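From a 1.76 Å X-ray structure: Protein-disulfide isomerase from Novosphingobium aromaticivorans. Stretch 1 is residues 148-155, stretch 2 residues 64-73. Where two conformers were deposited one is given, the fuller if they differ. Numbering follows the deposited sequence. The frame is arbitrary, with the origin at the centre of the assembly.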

ATOM      1  N   ALA A 148       8.401  -0.155  16.009  1.00 32.96           N
ATOM      2  CA  ALA A 148       8.939  -1.487  15.681  1.00 36.75           C
ATOM      3  C   ALA A 148       8.408  -1.936  14.331  1.00 35.07           C
ATOM      4  O   ALA A 148       9.169  -2.400  13.487  1.00 31.54           O
ATOM      5  CB  ALA A 148       8.579  -2.512  16.760  1.00 37.25           C
ATOM      6  N   LEU A 149       7.099  -1.777  14.139  1.00 31.00           N
ATOM      7  CA  LEU A 149       6.462  -2.079  12.860  1.00 29.16           C
ATOM      8  C   LEU A 149       6.959  -1.168  11.734  1.00 28.11           C
ATOM      9  O   LEU A 149       7.202  -1.657  10.634  1.00 24.82           O
ATOM     10  CB  LEU A 149       4.933  -2.041  12.961  1.00 31.65           C
ATOM     11  CG  LEU A 149       4.161  -2.420  11.686  1.00 28.52           C
ATOM     12  CD1 LEU A 149       4.479  -3.845  11.217  1.00 32.91           C
ATOM     13  CD2 LEU A 149       2.657  -2.215  11.882  1.00 30.61           C
ATOM     14  N   ALA A 150       7.116   0.130  12.007  1.00 24.62           N
ATOM     15  CA  ALA A 150       7.655   1.066  11.022  1.00 28.16           C
ATOM     16  C   ALA A 150       9.022   0.590  10.536  1.00 29.77           C
ATOM     17  O   ALA A 150       9.313   0.628   9.348  1.00 24.37           O
ATOM     18  CB  ALA A 150       7.793   2.436  11.615  1.00 27.32           C
ATOM     19  N   LYS A 151       9.852   0.129  11.459  1.00 26.79           N
ATOM     20  CA  LYS A 151      11.183  -0.366  11.081  1.00 24.46           C
ATOM     21  C   LYS A 151      11.120  -1.602  10.183  1.00 24.47           C
ATOM     22  O   LYS A 151      11.947  -1.752   9.277  1.00 22.72           O
ATOM     23  CB  LYS A 151      12.003  -0.664  12.330  1.00 29.88           C
ATOM     24  CG  LYS A 151      12.449   0.592  13.059  1.00 25.49           C
ATOM     25  CD  LYS A 151      13.005   0.166  14.422  1.00 34.58           C
ATOM     26  CE  LYS A 151      13.578   1.325  15.195  1.00 38.98           C
ATOM     27  NZ  LYS A 151      13.921   0.849  16.567  1.00 38.63           N
ATOM     28  N   LYS A 152      10.144  -2.467  10.447  1.00 22.20           N
ATOM     29  CA  LYS A 152       9.939  -3.688   9.651  0.50 26.03           C
ATOM     30  C   LYS A 152       9.424  -3.349   8.250  1.00 25.22           C
ATOM     31  O   LYS A 152       9.851  -3.947   7.252  1.00 24.39           O
ATOM     32  CB  LYS A 152       8.986  -4.649  10.357  0.50 27.69           C
ATOM     33  CG  LYS A 152       9.541  -5.224  11.658  0.50 35.01           C
ATOM     34  CD  LYS A 152      10.614  -6.288  11.426  0.50 39.54           C
ATOM     35  CE  LYS A 152      10.000  -7.671  11.283  0.50 47.82           C
ATOM     36  NZ  LYS A 152      11.039  -8.714  11.093  0.50 50.13           N
ATOM     37  N   LEU A 153       8.526  -2.372   8.182  1.00 23.94           N
ATOM     38  CA  LEU A 153       8.038  -1.912   6.885  1.00 21.29           C
ATOM     39  C   LEU A 153       9.161  -1.226   6.106  1.00 18.80           C
ATOM     40  O   LEU A 153       9.251  -1.399   4.893  1.00 20.63           O
ATOM     41  CB  LEU A 153       6.851  -0.972   7.037  1.00 22.29           C
ATOM     42  CG  LEU A 153       5.581  -1.584   7.635  1.00 21.11           C
ATOM     43  CD1 LEU A 153       4.621  -0.407   7.934  1.00 24.82           C
ATOM     44  CD2 LEU A 153       4.933  -2.625   6.734  1.00 26.90           C
ATOM     45  N   ALA A 154      10.010  -0.462   6.797  1.00 18.86           N
ATOM     46  CA  ALA A 154      11.208   0.116   6.174  1.00 21.44           C
ATOM     47  C   ALA A 154      12.150  -0.983   5.630  1.00 24.57           C
ATOM     48  O   ALA A 154      12.661  -0.891   4.512  1.00 21.54           O
ATOM     49  CB  ALA A 154      11.945   1.011   7.164  1.00 20.34           C
ATOM     50  N   ALA A 155      12.315  -2.051   6.403  1.00 24.85           N
ATOM     51  CA  ALA A 155      13.202  -3.156   5.995  1.00 28.31           C
ATOM     52  C   ALA A 155      12.645  -3.885   4.764  1.00 25.99           C
ATOM     53  O   ALA A 155      13.385  -4.255   3.839  1.00 23.15           O
ATOM     54  CB  ALA A 155      13.417  -4.133   7.174  1.00 27.49           C
TER
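Stretch 2 64-73: DMTVALITNC

At the apolar centre, Leu153 of stretch 1 (chi1 m, chi2 t) points its CA-to-CB bond toward stretch 2 and fits as a knob into the hole formed by Met65, Ala68, Leu69 and Asn72, residues spaced so that they bracket one patch of helical surface. Its CD1 lies 3.9 Å from Met65 SD and 3.9 Å from Ala68 CB; the same Leu153 CD1 is 4.2 Å from the backbone N of Leu69. Ala68 presents only its CB methyl to the leucine.

Next to this knob, Ala150 and Leu69 mark the register, their CA atoms 6.6 Å apart. Leu69 (m, t) leaves its backbone sideways, but its end comes nearer to stretch 1, with CD2 3.6 Å from Ala150 N, 4.0 Å from Ala150 CB and 4.1 Å from Leu149 CB. The Met65 side chain (t, p, p) also starts sideways and then bends in, placing SD 4.0 Å from Ala150 CB and CE 3.4 Å from Ala150 O. The backbone of Ala150 is thus touched by both Leu69 and Met65. Its oxygen already accepts the helical bond from Ala154 N at 2.9 Å, so the methionine methyl packs beside a satisfied carbonyl. Further along stretch 1, Met65 CE reaches Ala154 CB at 4.3 Å.

Both stretches are helical, each with i to i+4 backbone bonds such as Leu69 N to Met65 O (2.8 Å) and Leu153 N to Leu149 O (2.9 Å). They belong to one chain and lie at least 77 residues apart in sequence wherever they touch. Their N-to-C directions make an angle of 109°, a steep crossing, and the axes approach to 10.1 Å. The contact buries 355 Å² over both sides: Ala148, Lys151, Lys152 and Ala155 make no contact, nor do Thr66, Val67 and Ile70.

The polar edge is at Asn72, which points toward stretch 1 yet forms no hydrogen bond with it. Leu149 (t, p) sets CD2 3.9 Å from Asn72 CB, and Leu153 CD2 lies 3.9 Å from Asn72 OD1. The amide turns back on its own helix instead: Asn72 ND2 donates to Ala68 O at 2.8 Å with an N-H...O angle of 159°, while OD1 is hydrogen-bonded elsewhere in the structure. No hydrogen bond joins the two stretches, and the contact consists mainly of apolar packing, including side chains of stretch 2 against the backbone of Ala150.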

ATOM      1  N   ASP A  64       3.073   8.141   3.487  1.00 21.29           N
ATOM      2  CA  ASP A  64       2.940   6.712   3.118  1.00 18.43           C
ATOM      3  C   ASP A  64       3.141   5.796   4.334  1.00 19.96           C
ATOM      4  O   ASP A  64       2.308   4.923   4.610  1.00 19.70           O
ATOM      5  CB  ASP A  64       3.999   6.412   2.049  1.00 19.90           C
ATOM      6  CG  ASP A  64       3.688   5.171   1.217  1.00 21.60           C
ATOM      7  OD1 ASP A  64       2.664   4.480   1.447  1.00 21.39           O
ATOM      8  OD2 ASP A  64       4.504   4.894   0.306  1.00 23.98           O
ATOM      9  N   MET A  65       4.240   6.020   5.064  1.00 21.88           N
ATOM     10  CA  MET A  65       4.547   5.233   6.274  1.00 18.86           C
ATOM     11  C   MET A  65       3.391   5.294   7.273  1.00 22.55           C
ATOM     12  O   MET A  65       3.030   4.281   7.860  1.00 20.94           O
ATOM     13  CB  MET A  65       5.846   5.705   6.954  1.00 18.86           C
ATOM     14  CG  MET A  65       6.226   4.811   8.162  1.00 22.90           C
ATOM     15  SD  MET A  65       6.515   3.014   7.839  1.00 15.86           S
ATOM     16  CE  MET A  65       8.244   3.157   7.364  1.00 24.78           C
ATOM     17  N   THR A  66       2.845   6.498   7.477  1.00 23.24           N
ATOM     18  CA  THR A  66       1.745   6.690   8.441  1.00 24.40           C
ATOM     19  C   THR A  66       0.519   5.868   8.028  1.00 21.87           C
ATOM     20  O   THR A  66      -0.072   5.171   8.849  1.00 23.43           O
ATOM     21  CB  THR A  66       1.393   8.188   8.578  1.00 24.36           C
ATOM     22  OG1 THR A  66       2.560   8.927   8.960  1.00 24.09           O
ATOM     23  CG2 THR A  66       0.269   8.413   9.638  1.00 24.83           C
ATOM     24  N   VAL A  67       0.152   5.940   6.748  1.00 22.30           N
ATOM     25  CA  VAL A  67      -0.953   5.108   6.238  1.00 21.11           C
ATOM     26  C   VAL A  67      -0.663   3.599   6.372  1.00 20.45           C
ATOM     27  O   VAL A  67      -1.528   2.819   6.798  1.00 21.90           O
ATOM     28  CB  VAL A  67      -1.279   5.462   4.795  1.00 25.07           C
ATOM     29  CG1 VAL A  67      -2.403   4.581   4.311  1.00 24.35           C
ATOM     30  CG2 VAL A  67      -1.689   6.927   4.722  1.00 20.96           C
ATOM     31  N   ALA A  68       0.568   3.203   6.046  1.00 21.29           N
ATOM     32  CA  ALA A  68       0.965   1.798   6.121  1.00 24.65           C
ATOM     33  C   ALA A  68       0.983   1.275   7.559  1.00 22.46           C
ATOM     34  O   ALA A  68       0.678   0.112   7.794  1.00 26.22           O
ATOM     35  CB  ALA A  68       2.316   1.566   5.426  1.00 20.75           C
ATOM     36  N   LEU A  69       1.292   2.135   8.528  1.00 19.63           N
ATOM     37  CA  LEU A  69       1.154   1.706   9.927  1.00 20.33           C
ATOM     38  C   LEU A  69      -0.288   1.339  10.227  1.00 25.65           C
ATOM     39  O   LEU A  69      -0.536   0.287  10.825  1.00 30.12           O
ATOM     40  CB  LEU A  69       1.672   2.762  10.908  1.00 22.52           C
ATOM     41  CG  LEU A  69       3.198   2.892  10.914  1.00 24.19           C
ATOM     42  CD1 LEU A  69       3.567   4.272  11.496  1.00 23.42           C
ATOM     43  CD2 LEU A  69       3.892   1.702  11.631  1.00 25.60           C
ATOM     44  N   ILE A  70      -1.226   2.154   9.758  1.00 23.62           N
ATOM     45  CA  ILE A  70      -2.654   1.929   9.995  1.00 26.49           C
ATOM     46  C   ILE A  70      -3.101   0.624   9.341  1.00 30.40           C
ATOM     47  O   ILE A  70      -3.616  -0.264  10.030  1.00 26.99           O
ATOM     48  CB  ILE A  70      -3.528   3.110   9.536  1.00 23.62           C
ATOM     49  CG1 ILE A  70      -3.088   4.428  10.210  1.00 25.52           C
ATOM     50  CG2 ILE A  70      -5.011   2.833   9.811  1.00 28.64           C
ATOM     51  CD1 ILE A  70      -3.725   5.685   9.597  1.00 27.39           C
ATOM     52  N   THR A  71      -2.865   0.481   8.033  1.00 25.24           N
ATOM     53  CA  THR A  71      -3.331  -0.729   7.317  1.00 25.38           C
ATOM     54  C   THR A  71      -2.659  -2.024   7.823  1.00 25.44           C
ATOM     55  O   THR A  71      -3.277  -3.100   7.810  1.00 31.81           O
ATOM     56  CB  THR A  71      -3.197  -0.584   5.775  1.00 24.59           C
ATOM     57  OG1 THR A  71      -1.806  -0.551   5.422  1.00 24.99           O
ATOM     58  CG2 THR A  71      -3.879   0.699   5.288  1.00 24.92           C
ATOM     59  N   ASN A  72      -1.429  -1.919   8.324  1.00 26.13           N
ATOM     60  CA  ASN A  72      -0.730  -3.092   8.854  1.00 24.43           C
ATOM     61  C   ASN A  72      -1.015  -3.424  10.322  1.00 32.34           C
ATOM     62  O   ASN A  72      -0.565  -4.476  10.791  1.00 29.92           O
ATOM     63  CB  ASN A  72       0.779  -3.009   8.606  1.00 22.99           C
ATOM     64  CG  ASN A  72       1.140  -3.251   7.146  1.00 27.45           C
ATOM     65  OD1 ASN A  72       1.488  -4.371   6.761  1.00 27.04           O
ATOM     66  ND2 ASN A  72       1.050  -2.199   6.326  1.00 27.20           N
ATOM     67  N   CYS A  73      -1.782  -2.584  10.991  1.00 34.50           N
ATOM     68  CA  CYS A  73      -2.058  -2.814  12.438  0.50 40.12           C
ATOM     69  C   CYS A  73      -3.361  -3.550  12.607  1.00 42.67           C
ATOM     70  O   CYS A  73      -3.561  -4.100  13.654  1.00 42.55           O
ATOM     71  CB  CYS A  73      -2.010  -1.526  13.289  0.50 39.41           C
ATOM     72  SG  CYS A  73      -3.471  -0.427  13.260  0.50 49.95           S
TER